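Local coordinates for transcription inhibitor protein Gfh1 (Thermus thermophilus, PDB 2F23) that inhibits the catalytic activities of RNA polymerase by partially occluding its substrate-binding site and preventing nucleoside triphosphates from binding, at residues I32-L36 with L48-K52; I83-V89 with S101-S106; H132-L138 with F149-I154. All coordinates share one frame; numbering follows the deposited sequence.

Interaction 1. Residues I32-L36 with L48-K52; sequences ILQEL and LEAAK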
ATOM      1  N   ILE A  32      20.124 -12.821  -9.661  1.00 14.55           N
ATOM      2  CA  ILE A  32      20.198 -12.398 -11.054  1.00 14.68           C
ATOM      3  C   ILE A  32      21.347 -11.416 -11.265  1.00 16.18           C
ATOM      4  O   ILE A  32      22.121 -11.543 -12.216  1.00 15.12           O
ATOM      5  CB  ILE A  32      18.871 -11.743 -11.500  1.00 15.96           C
ATOM      6  CG1 ILE A  32      17.777 -12.809 -11.583  1.00 16.22           C
ATOM      7  CG2 ILE A  32      19.044 -11.038 -12.844  1.00 14.51           C
ATOM      8  CD1 ILE A  32      16.416 -12.266 -11.950  1.00 18.77           C
ATOM      9  N   LEU A  33      21.461 -10.436 -10.374  1.00 15.23           N
ATOM     10  CA  LEU A  33      22.523  -9.447 -10.483  1.00 14.97           C
ATOM     11  C   LEU A  33      23.891 -10.114 -10.393  1.00 15.04           C
ATOM     12  O   LEU A  33      24.784  -9.831 -11.194  1.00 14.96           O
ATOM     13  CB  LEU A  33      22.394  -8.394  -9.375  1.00 13.50           C
ATOM     14  CG  LEU A  33      23.528  -7.362  -9.338  1.00 14.27           C
ATOM     15  CD1 LEU A  33      23.582  -6.612 -10.662  1.00 14.20           C
ATOM     16  CD2 LEU A  33      23.312  -6.390  -8.182  1.00 14.97           C
ATOM     17  N   GLN A  34      24.051 -11.005  -9.422  1.00 14.93           N
ATOM     18  CA  GLN A  34      25.320 -11.701  -9.237  1.00 17.30           C
ATOM     19  C   GLN A  34      25.694 -12.508 -10.476  1.00 17.18           C
ATOM     20  O   GLN A  34      26.850 -12.498 -10.904  1.00 17.29           O
ATOM     21  CB  GLN A  34      25.247 -12.626  -8.021  1.00 19.80           C
ATOM     22  CG  GLN A  34      26.563 -13.305  -7.672  1.00 23.76           C
ATOM     23  CD  GLN A  34      27.680 -12.313  -7.400  1.00 26.85           C
ATOM     24  OE1 GLN A  34      27.513 -11.367  -6.629  1.00 29.54           O
ATOM     25  NE2 GLN A  34      28.830 -12.529  -8.028  1.00 28.00           N
ATOM     26  N   GLU A  35      24.718 -13.206 -11.048  1.00 17.25           N
ATOM     27  CA  GLU A  35      24.952 -14.009 -12.244  1.00 18.93           C
ATOM     28  C   GLU A  35      25.455 -13.135 -13.393  1.00 18.60           C
ATOM     29  O   GLU A  35      26.385 -13.511 -14.108  1.00 18.87           O
ATOM     30  CB  GLU A  35      23.661 -14.716 -12.683  1.00 22.01           C
ATOM     31  CG  GLU A  35      22.954 -15.523 -11.602  1.00 28.17           C
ATOM     32  CD  GLU A  35      23.776 -16.683 -11.081  1.00 31.76           C
ATOM     33  OE1 GLU A  35      24.868 -16.443 -10.523  1.00 34.18           O
ATOM     34  OE2 GLU A  35      23.326 -17.840 -11.227  1.00 34.83           O
ATOM     35  N   LEU A  36      24.838 -11.968 -13.566  1.00 16.94           N
ATOM     36  CA  LEU A  36      25.225 -11.052 -14.634  1.00 17.25           C
ATOM     37  C   LEU A  36      26.601 -10.447 -14.395  1.00 18.96           C
ATOM     38  O   LEU A  36      27.342 -10.174 -15.344  1.00 20.39           O
ATOM     39  CB  LEU A  36      24.189  -9.933 -14.776  1.00 18.57           C
ATOM     40  CG  LEU A  36      22.805 -10.354 -15.277  1.00 16.87           C
ATOM     41  CD1 LEU A  36      21.885  -9.145 -15.291  1.00 18.23           C
ATOM     42  CD2 LEU A  36      22.913 -10.956 -16.672  1.00 19.84           C
ATOM     43  N   LEU A  48      22.735  -5.437 -16.948  1.00 14.07           N
ATOM     44  CA  LEU A  48      23.228  -5.198 -15.598  1.00 14.21           C
ATOM     45  C   LEU A  48      22.516  -4.005 -14.975  1.00 13.66           C
ATOM     46  O   LEU A  48      22.129  -4.041 -13.808  1.00 13.23           O
ATOM     47  CB  LEU A  48      24.735  -4.927 -15.619  1.00 17.21           C
ATOM     48  CG  LEU A  48      25.680  -6.130 -15.614  1.00 19.02           C
ATOM     49  CD1 LEU A  48      27.101  -5.658 -15.871  1.00 19.55           C
ATOM     50  CD2 LEU A  48      25.594  -6.846 -14.268  1.00 19.31           C
ATOM     51  N   GLU A  49      22.347  -2.942 -15.751  1.00 12.84           N
ATOM     52  CA  GLU A  49      21.682  -1.753 -15.242  1.00 13.22           C
ATOM     53  C   GLU A  49      20.239  -2.049 -14.859  1.00 11.80           C
ATOM     54  O   GLU A  49      19.758  -1.581 -13.825  1.00 12.34           O
ATOM     55  CB  GLU A  49      21.743  -0.624 -16.274  1.00 14.21           C
ATOM     56  CG  GLU A  49      23.133  -0.021 -16.432  1.00 21.60           C
ATOM     57  CD  GLU A  49      23.716   0.460 -15.110  1.00 24.64           C
ATOM     58  OE1 GLU A  49      23.042   1.247 -14.411  1.00 25.49           O
ATOM     59  OE2 GLU A  49      24.850   0.052 -14.770  1.00 25.42           O
ATOM     60  N   ALA A  50      19.557  -2.837 -15.684  1.00 12.86           N
ATOM     61  CA  ALA A  50      18.167  -3.194 -15.410  1.00 11.50           C
ATOM     62  C   ALA A  50      18.094  -4.042 -14.145  1.00 12.22           C
ATOM     63  O   ALA A  50      17.176  -3.888 -13.338  1.00 11.77           O
ATOM     64  CB  ALA A  50      17.573  -3.962 -16.598  1.00 12.75           C
ATOM     65  N   ALA A  51      19.066  -4.935 -13.975  1.00 11.61           N
ATOM     66  CA  ALA A  51      19.110  -5.803 -12.804  1.00 11.57           C
ATOM     67  C   ALA A  51      19.348  -4.985 -11.541  1.00 10.90           C
ATOM     68  O   ALA A  51      18.748  -5.248 -10.501  1.00 10.38           O
ATOM     69  CB  ALA A  51      20.204  -6.850 -12.967  1.00 11.26           C
ATOM     70  N   LYS A  52      20.231  -3.994 -11.629  1.00 10.05           N
ATOM     71  CA  LYS A  52      20.502  -3.149 -10.474  1.00  9.22           C
ATOM     72  C   LYS A  52      19.281  -2.276 -10.164  1.00 10.86           C
ATOM     73  O   LYS A  52      18.969  -2.028  -8.997  1.00 11.97           O
ATOM     74  CB  LYS A  52      21.734  -2.273 -10.727  1.00 11.41           C
ATOM     75  CG  LYS A  52      23.041  -3.062 -10.783  1.00 12.90           C
ATOM     76  CD  LYS A  52      24.266  -2.152 -10.857  1.00 15.49           C
ATOM     77  CE  LYS A  52      24.298  -1.349 -12.138  1.00 17.68           C
ATOM     78  NZ  LYS A  52      25.521  -0.496 -12.207  1.00 19.95           N
TER
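Leu36 and Leu48 meet near the distal end of an antiparallel two-helix coiled coil, the N-terminal arm of this GreA/GreB-family protein. CD2 of Leu48 presses on CB of Leu36 at 3.4 Å, closer than usual for two carbons. With CG of Leu36 anti to the carbonyl carbon (chi1 -67°), its CD1 reaches across to the methyl of Ala51, 3.7 Å from CB. The CB of Ala51 is directed toward the facing helix, and so small a side chain lets Leu36 and Leu33 come close to it. CD1 of Leu33 lies 4.1 Å from Ala51 CB. CG of Leu33 is anti to the backbone N (chi1 176°), which lets the same CD1 reach the aliphatic part of Lys52, 3.6 Å from its CG. A lysine suits this border: its methylenes cover the leucine while the chain, bent at chi3, carries NZ away to a 2.7 Å salt bridge with Glu49 OE2. The segments belong to helices 9-37 and 46-71; their local axes approach to 9.3 Å with N-to-C directions at 157°, nearly antiparallel, beside the connection that joins the helices, where Leu36 O accepts a hydrogen bond from Ser39 OG.

Interaction 2. Residues I83-V89 with S101-S106; sequences IGLGSVV and SVQVVS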
ATOM      1  N   ILE A  83     -15.870   2.592   8.600  1.00  6.08           N
ATOM      2  CA  ILE A  83     -16.235   3.199   7.325  1.00  6.92           C
ATOM      3  C   ILE A  83     -17.585   2.789   6.765  1.00  7.04           C
ATOM      4  O   ILE A  83     -17.845   1.614   6.532  1.00  7.69           O
ATOM      5  CB  ILE A  83     -15.160   2.904   6.256  1.00  6.36           C
ATOM      6  CG1 ILE A  83     -13.803   3.415   6.739  1.00  7.49           C
ATOM      7  CG2 ILE A  83     -15.543   3.556   4.931  1.00  6.31           C
ATOM      8  CD1 ILE A  83     -12.642   2.943   5.907  1.00  8.47           C
ATOM      9  N   GLY A  84     -18.432   3.789   6.536  1.00  7.56           N
ATOM     10  CA  GLY A  84     -19.748   3.549   5.980  1.00  7.76           C
ATOM     11  C   GLY A  84     -20.152   4.703   5.090  1.00  9.05           C
ATOM     12  O   GLY A  84     -19.359   5.600   4.810  1.00  7.59           O
ATOM     13  N   LEU A  85     -21.396   4.686   4.639  1.00  8.64           N
ATOM     14  CA  LEU A  85     -21.903   5.750   3.789  1.00 11.16           C
ATOM     15  C   LEU A  85     -21.719   7.073   4.538  1.00 10.06           C
ATOM     16  O   LEU A  85     -22.105   7.192   5.705  1.00 12.22           O
ATOM     17  CB  LEU A  85     -23.381   5.483   3.500  1.00 12.15           C
ATOM     18  CG  LEU A  85     -24.118   6.240   2.401  1.00 16.84           C
ATOM     19  CD1 LEU A  85     -23.371   6.130   1.079  1.00 11.33           C
ATOM     20  CD2 LEU A  85     -25.520   5.649   2.276  1.00 16.37           C
ATOM     21  N   GLY A  86     -21.104   8.052   3.879  1.00  9.95           N
ATOM     22  CA  GLY A  86     -20.889   9.348   4.501  1.00  9.84           C
ATOM     23  C   GLY A  86     -19.536   9.547   5.164  1.00 10.99           C
ATOM     24  O   GLY A  86     -19.153  10.675   5.485  1.00 12.94           O
ATOM     25  N   SER A  87     -18.802   8.461   5.377  1.00  9.20           N
ATOM     26  CA  SER A  87     -17.495   8.561   6.024  1.00  7.38           C
ATOM     27  C   SER A  87     -16.420   9.183   5.153  1.00  6.63           C
ATOM     28  O   SER A  87     -16.306   8.867   3.969  1.00  6.80           O
ATOM     29  CB  SER A  87     -16.995   7.180   6.464  1.00  6.71           C
ATOM     30  OG  SER A  87     -17.835   6.591   7.437  1.00  7.98           O
ATOM     31  N   VAL A  88     -15.631  10.071   5.752  1.00  6.97           N
ATOM     32  CA  VAL A  88     -14.506  10.686   5.064  1.00  8.01           C
ATOM     33  C   VAL A  88     -13.315   9.901   5.602  1.00  8.04           C
ATOM     34  O   VAL A  88     -13.116   9.797   6.815  1.00  9.58           O
ATOM     35  CB  VAL A  88     -14.343  12.174   5.413  1.00  7.97           C
ATOM     36  CG1 VAL A  88     -13.045  12.695   4.814  1.00  8.74           C
ATOM     37  CG2 VAL A  88     -15.532  12.968   4.870  1.00  7.93           C
ATOM     38  N   VAL A  89     -12.533   9.339   4.693  1.00  8.14           N
ATOM     39  CA  VAL A  89     -11.411   8.509   5.085  1.00  7.35           C
ATOM     40  C   VAL A  89     -10.074   9.042   4.597  1.00  7.86           C
ATOM     41  O   VAL A  89      -9.917   9.370   3.420  1.00  8.44           O
ATOM     42  CB  VAL A  89     -11.603   7.082   4.520  1.00  7.63           C
ATOM     43  CG1 VAL A  89     -10.604   6.115   5.139  1.00 10.05           C
ATOM     44  CG2 VAL A  89     -13.028   6.622   4.767  1.00  9.43           C
ATOM     45  N   SER A 101      -7.440  11.323   0.436  1.00 12.85           N
ATOM     46  CA  SER A 101      -8.648  11.248   1.243  1.00 12.31           C
ATOM     47  C   SER A 101      -9.831  11.008   0.317  1.00 11.04           C
ATOM     48  O   SER A 101      -9.827  11.419  -0.846  1.00 11.55           O
ATOM     49  CB  SER A 101      -8.858  12.528   2.062  1.00 12.88           C
ATOM     50  OG  SER A 101      -9.041  13.649   1.224  1.00 16.42           O
ATOM     51  N   VAL A 102     -10.835  10.316   0.833  1.00 10.26           N
ATOM     52  CA  VAL A 102     -12.023  10.006   0.053  1.00  9.66           C
ATOM     53  C   VAL A 102     -13.238  10.034   0.954  1.00  9.32           C
ATOM     54  O   VAL A 102     -13.122   9.969   2.175  1.00 10.26           O
ATOM     55  CB  VAL A 102     -11.940   8.589  -0.566  1.00 10.43           C
ATOM     56  CG1 VAL A 102     -10.716   8.470  -1.446  1.00  9.70           C
ATOM     57  CG2 VAL A 102     -11.908   7.539   0.541  1.00 11.12           C
ATOM     58  N   GLN A 103     -14.409  10.158   0.347  1.00 10.41           N
ATOM     59  CA  GLN A 103     -15.640  10.117   1.110  1.00  9.78           C
ATOM     60  C   GLN A 103     -16.534   9.110   0.418  1.00 10.61           C
ATOM     61  O   GLN A 103     -16.752   9.193  -0.792  1.00 10.13           O
ATOM     62  CB  GLN A 103     -16.345  11.477   1.163  1.00 12.52           C
ATOM     63  CG  GLN A 103     -17.673  11.389   1.904  1.00 12.59           C
ATOM     64  CD  GLN A 103     -18.376  12.720   2.064  1.00 14.24           C
ATOM     65  OE1 GLN A 103     -18.498  13.493   1.112  1.00 15.85           O
ATOM     66  NE2 GLN A 103     -18.864  12.988   3.275  1.00 17.67           N
ATOM     67  N   VAL A 104     -17.026   8.141   1.179  1.00  9.65           N
ATOM     68  CA  VAL A 104     -17.912   7.131   0.622  1.00  9.78           C
ATOM     69  C   VAL A 104     -19.293   7.768   0.499  1.00 11.55           C
ATOM     70  O   VAL A 104     -19.830   8.297   1.472  1.00 11.00           O
ATOM     71  CB  VAL A 104     -17.988   5.882   1.536  1.00  9.98           C
ATOM     72  CG1 VAL A 104     -18.991   4.896   0.980  1.00 11.93           C
ATOM     73  CG2 VAL A 104     -16.611   5.220   1.632  1.00 10.76           C
ATOM     74  N   VAL A 105     -19.858   7.736  -0.704  1.00  9.78           N
ATOM     75  CA  VAL A 105     -21.169   8.333  -0.932  1.00 11.24           C
ATOM     76  C   VAL A 105     -22.049   7.418  -1.770  1.00 10.84           C
ATOM     77  O   VAL A 105     -21.599   6.380  -2.251  1.00 11.34           O
ATOM     78  CB  VAL A 105     -21.037   9.688  -1.664  1.00 11.20           C
ATOM     79  CG1 VAL A 105     -20.236  10.669  -0.808  1.00 11.99           C
ATOM     80  CG2 VAL A 105     -20.343   9.490  -3.009  1.00 10.01           C
ATOM     81  N   SER A 106     -23.309   7.797  -1.937  1.00 12.38           N
ATOM     82  CA  SER A 106     -24.206   6.995  -2.757  1.00 11.89           C
ATOM     83  C   SER A 106     -23.767   7.126  -4.210  1.00 12.69           C
ATOM     84  O   SER A 106     -23.144   8.116  -4.594  1.00 13.44           O
ATOM     85  CB  SER A 106     -25.652   7.463  -2.594  1.00 15.84           C
ATOM     86  OG  SER A 106     -26.133   7.139  -1.302  1.00 23.03           O
TER
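Val89 and Val102 form a hydrogen-bonded pair in the antiparallel hairpin of strands 88-92 and 99-105, part of the FKBP-like C-terminal domain. Val89 N gives a nearly straight bond to Val102 O (2.7 Å, 171°), and Val102 N returns one to Val89 O. Next along, Val88 and Gln103 are a non-hydrogen-bonded pair, followed by Val104 N bonding to Ser87 O. The ladder then runs into a type II turn, Gly84 to Ser87, where Gly86 N donates to Val104 O at 2.7 Å. Gly86 has a positive phi of 95°, where a side chain would jam against the preceding carbonyl oxygen, so glycine suits the place.

Gln103 ties its side chain to the same turn. Its extended chain passes CG2 of Val88, 3.7 Å from NE2, and the amide N-H reaches Gly86 O at 3.2 Å, from above that carbonyl's plane. Val104 is directed toward the turn and packs against it: its CB lies 3.6 Å from Gly84 O, and CG2 touches Ile83 CG2 at 3.8 Å, the two side chains crossing roughly perpendicularly. Leu85 CD1 packs on the Val105-Ser106 peptide, 3.4 Å from Ser106 N.

Farther out, strand 117-120 flanks Gln103, and Leu129 of helix 124-129 packs on Ile83 and Val102. The turn itself is held from within by Ser87, whose OG accepts the N-H of Gly84 at 3.0 Å.

Interaction 3. Residues H132-L138 with F149-I154; sequences HRVGDVL and FRVVAI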
ATOM      1  N   HIS A 132     -14.337  -1.158   7.250  1.00  6.95           N
ATOM      2  CA  HIS A 132     -12.966  -1.163   7.740  1.00  6.59           C
ATOM      3  C   HIS A 132     -12.695  -0.061   8.746  1.00  7.87           C
ATOM      4  O   HIS A 132     -13.461   0.896   8.857  1.00  6.29           O
ATOM      5  CB  HIS A 132     -11.998  -1.113   6.564  1.00  7.52           C
ATOM      6  CG  HIS A 132     -11.952  -2.395   5.798  1.00  8.78           C
ATOM      7  ND1 HIS A 132     -11.417  -3.552   6.325  1.00 14.69           N
ATOM      8  CD2 HIS A 132     -12.441  -2.728   4.580  1.00 13.78           C
ATOM      9  CE1 HIS A 132     -11.582  -4.542   5.465  1.00 16.01           C
ATOM     10  NE2 HIS A 132     -12.201  -4.070   4.400  1.00 17.48           N
ATOM     11  N   ARG A 133     -11.602  -0.217   9.483  1.00  7.58           N
ATOM     12  CA  ARG A 133     -11.244   0.725  10.538  1.00  6.30           C
ATOM     13  C   ARG A 133      -9.836   1.274  10.406  1.00  7.65           C
ATOM     14  O   ARG A 133      -9.056   0.821   9.575  1.00  7.65           O
ATOM     15  CB  ARG A 133     -11.380   0.026  11.894  1.00  7.23           C
ATOM     16  CG  ARG A 133     -12.791  -0.454  12.194  1.00  6.89           C
ATOM     17  CD  ARG A 133     -12.836  -1.292  13.462  1.00  9.82           C
ATOM     18  NE  ARG A 133     -14.195  -1.746  13.752  1.00 10.46           N
ATOM     19  CZ  ARG A 133     -15.104  -1.031  14.408  1.00 12.39           C
ATOM     20  NH1 ARG A 133     -14.812   0.183  14.857  1.00 12.76           N
ATOM     21  NH2 ARG A 133     -16.314  -1.535  14.611  1.00 13.16           N
ATOM     22  N   VAL A 134      -9.522   2.266  11.236  1.00  6.82           N
ATOM     23  CA  VAL A 134      -8.192   2.857  11.245  1.00  7.22           C
ATOM     24  C   VAL A 134      -7.194   1.746  11.549  1.00  7.50           C
ATOM     25  O   VAL A 134      -7.395   0.951  12.469  1.00  8.51           O
ATOM     26  CB  VAL A 134      -8.093   3.956  12.328  1.00  7.16           C
ATOM     27  CG1 VAL A 134      -6.655   4.413  12.496  1.00  9.65           C
ATOM     28  CG2 VAL A 134      -8.974   5.138  11.934  1.00  7.87           C
ATOM     29  N   GLY A 135      -6.131   1.676  10.758  1.00  7.20           N
ATOM     30  CA  GLY A 135      -5.132   0.649  10.985  1.00  6.17           C
ATOM     31  C   GLY A 135      -5.214  -0.472   9.969  1.00  6.92           C
ATOM     32  O   GLY A 135      -4.258  -1.232   9.810  1.00  7.49           O
ATOM     33  N   ASP A 136      -6.352  -0.598   9.291  1.00  7.12           N
ATOM     34  CA  ASP A 136      -6.492  -1.640   8.279  1.00  6.66           C
ATOM     35  C   ASP A 136      -5.682  -1.264   7.042  1.00  8.02           C
ATOM     36  O   ASP A 136      -5.464  -0.083   6.760  1.00  9.05           O
ATOM     37  CB  ASP A 136      -7.964  -1.842   7.876  1.00  6.63           C
ATOM     38  CG  ASP A 136      -8.747  -2.661   8.889  1.00  8.91           C
ATOM     39  OD1 ASP A 136      -8.135  -3.500   9.585  1.00 10.81           O
ATOM     40  OD2 ASP A 136      -9.979  -2.485   8.972  1.00  8.91           O
ATOM     41  N   VAL A 137      -5.241  -2.281   6.305  1.00  8.94           N
ATOM     42  CA  VAL A 137      -4.462  -2.089   5.089  1.00  9.31           C
ATOM     43  C   VAL A 137      -5.259  -2.720   3.951  1.00  8.91           C
ATOM     44  O   VAL A 137      -5.623  -3.891   4.011  1.00 10.79           O
ATOM     45  CB  VAL A 137      -3.079  -2.744   5.230  1.00  8.56           C
ATOM     46  CG1 VAL A 137      -2.314  -2.668   3.918  1.00  9.88           C
ATOM     47  CG2 VAL A 137      -2.302  -2.031   6.321  1.00  8.50           C
ATOM     48  N   LEU A 138      -5.526  -1.923   2.923  1.00  8.73           N
ATOM     49  CA  LEU A 138      -6.344  -2.359   1.800  1.00 11.03           C
ATOM     50  C   LEU A 138      -5.714  -2.105   0.443  1.00 10.62           C
ATOM     51  O   LEU A 138      -4.940  -1.170   0.274  1.00 10.09           O
ATOM     52  CB  LEU A 138      -7.680  -1.616   1.850  1.00 13.15           C
ATOM     53  CG  LEU A 138      -8.350  -1.536   3.226  1.00 16.00           C
ATOM     54  CD1 LEU A 138      -9.361  -0.394   3.261  1.00 18.74           C
ATOM     55  CD2 LEU A 138      -9.003  -2.867   3.538  1.00 17.15           C
ATOM     56  N   PHE A 149      -3.239   0.994   0.546  1.00  9.71           N
ATOM     57  CA  PHE A 149      -3.368   2.101   1.489  1.00 10.50           C
ATOM     58  C   PHE A 149      -3.672   1.653   2.903  1.00 10.28           C
ATOM     59  O   PHE A 149      -4.379   0.675   3.121  1.00 10.50           O
ATOM     60  CB  PHE A 149      -4.500   3.051   1.082  1.00  9.52           C
ATOM     61  CG  PHE A 149      -4.241   3.815  -0.176  1.00 13.75           C
ATOM     62  CD1 PHE A 149      -4.729   3.354  -1.395  1.00 17.11           C
ATOM     63  CD2 PHE A 149      -3.525   5.004  -0.144  1.00 14.55           C
ATOM     64  CE1 PHE A 149      -4.506   4.070  -2.566  1.00 19.00           C
ATOM     65  CE2 PHE A 149      -3.296   5.729  -1.312  1.00 16.84           C
ATOM     66  CZ  PHE A 149      -3.788   5.258  -2.524  1.00 18.02           C
ATOM     67  N   ARG A 150      -3.140   2.398   3.862  1.00  9.82           N
ATOM     68  CA  ARG A 150      -3.397   2.139   5.271  1.00  9.15           C
ATOM     69  C   ARG A 150      -4.428   3.188   5.663  1.00  9.84           C
ATOM     70  O   ARG A 150      -4.314   4.346   5.263  1.00 10.23           O
ATOM     71  CB  ARG A 150      -2.124   2.336   6.095  1.00 10.22           C
ATOM     72  CG  ARG A 150      -2.318   2.220   7.599  1.00 10.74           C
ATOM     73  CD  ARG A 150      -0.974   2.248   8.308  1.00 11.91           C
ATOM     74  NE  ARG A 150      -0.275   3.509   8.092  1.00 15.66           N
ATOM     75  CZ  ARG A 150      -0.409   4.581   8.865  1.00 16.60           C
ATOM     76  NH1 ARG A 150      -1.219   4.548   9.915  1.00 20.05           N
ATOM     77  NH2 ARG A 150       0.268   5.686   8.588  1.00 17.89           N
ATOM     78  N   VAL A 151      -5.447   2.782   6.413  1.00  7.52           N
ATOM     79  CA  VAL A 151      -6.477   3.715   6.859  1.00  6.86           C
ATOM     80  C   VAL A 151      -5.911   4.485   8.046  1.00  7.79           C
ATOM     81  O   VAL A 151      -5.609   3.904   9.083  1.00  6.82           O
ATOM     82  CB  VAL A 151      -7.757   2.971   7.293  1.00  6.99           C
ATOM     83  CG1 VAL A 151      -8.805   3.966   7.767  1.00  7.36           C
ATOM     84  CG2 VAL A 151      -8.291   2.150   6.126  1.00  8.42           C
ATOM     85  N   VAL A 152      -5.766   5.797   7.884  1.00  9.09           N
ATOM     86  CA  VAL A 152      -5.200   6.641   8.930  1.00 10.12           C
ATOM     87  C   VAL A 152      -6.232   7.313   9.828  1.00  9.89           C
ATOM     88  O   VAL A 152      -6.011   7.464  11.035  1.00 11.60           O
ATOM     89  CB  VAL A 152      -4.294   7.723   8.304  1.00 12.41           C
ATOM     90  CG1 VAL A 152      -3.776   8.674   9.372  1.00 14.00           C
ATOM     91  CG2 VAL A 152      -3.130   7.053   7.589  1.00 12.03           C
ATOM     92  N   ALA A 153      -7.356   7.712   9.243  1.00  8.39           N
ATOM     93  CA  ALA A 153      -8.407   8.381   9.997  1.00  8.88           C
ATOM     94  C   ALA A 153      -9.763   8.207   9.326  1.00  7.97           C
ATOM     95  O   ALA A 153      -9.848   8.047   8.108  1.00  8.20           O
ATOM     96  CB  ALA A 153      -8.082   9.872  10.125  1.00  8.33           C
ATOM     97  N   ILE A 154     -10.817   8.233  10.137  1.00  8.20           N
ATOM     98  CA  ILE A 154     -12.190   8.110   9.650  1.00  7.55           C
ATOM     99  C   ILE A 154     -13.025   9.109  10.438  1.00  9.06           C
ATOM    100  O   ILE A 154     -12.972   9.126  11.668  1.00 12.24           O
ATOM    101  CB  ILE A 154     -12.774   6.701   9.908  1.00  7.08           C
ATOM    102  CG1 ILE A 154     -11.929   5.643   9.200  1.00  7.45           C
ATOM    103  CG2 ILE A 154     -14.232   6.644   9.426  1.00  8.19           C
ATOM    104  CD1 ILE A 154     -12.266   4.229   9.627  1.00  9.76           C
TER
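The hairpin of strands 137-142 and 145-155, at one edge of the five-stranded sheet of the FKBP-like domain, is preceded by a type II turn from Arg133 to Asp136 that lies against the second strand. Leu138 and Phe149 exchange two backbone bonds; Asp136 O then accepts from Val151 N, and Gly135 N donates to Val151 O. Gly135 meets the turn's demand for positive phi (105°), where a side chain would strike the carbonyl before it. Val151 is directed at the turn: its CB sits 3.4 Å from Arg133 O, while CG2 meets Leu138 CD1 at 4.0 Å. Val134 packs on the classic bulge in which Val152 and Ala153 both face Glu90, CG1 3.4 Å from Val152 O and CG2 3.8 Å from Ala153 CA. Ile154, CG1 anti to the carbonyl carbon (chi1 -60°), brings CD1 to 3.6 Å from His132 O.

Arg150 turns away to a salt bridge with Glu92, and CG2 of Val152 lies on one face of its guanidinium, displaced toward the rim. Asp136 suits the turn because its carboxylate has two oxygens to share: OD1 is hydrogen-bonded to Thr8 OG1, while OD2 takes Arg133 N at 2.8 Å and His132 ND1 at 3.2 Å from opposite faces of its plane. CD2 of Leu138 stands 3.4 Å above the centre of the His132 ring.

Overall arrangement
The three contacts follow one another along the chain. Interaction 1 lies far out on the helical arm, its centre about 45 Å from that of interaction 2 and about 37 Å from that of interaction 3, on the opposite side of the chain's centre. Interactions 2 and 3 are about 12 Å apart between centres and share one mixed sheet, in which strands 88-92 and 145-155 are neighbours. They touch through Ile83 N and His132 O, probably hydrogen-bonded at 3.0 Å, and through packing of Val89 on Val151. Gfh1 thus pairs a long coiled coil with a compact sheet domain; its activity depends on a pH-induced change of orientation.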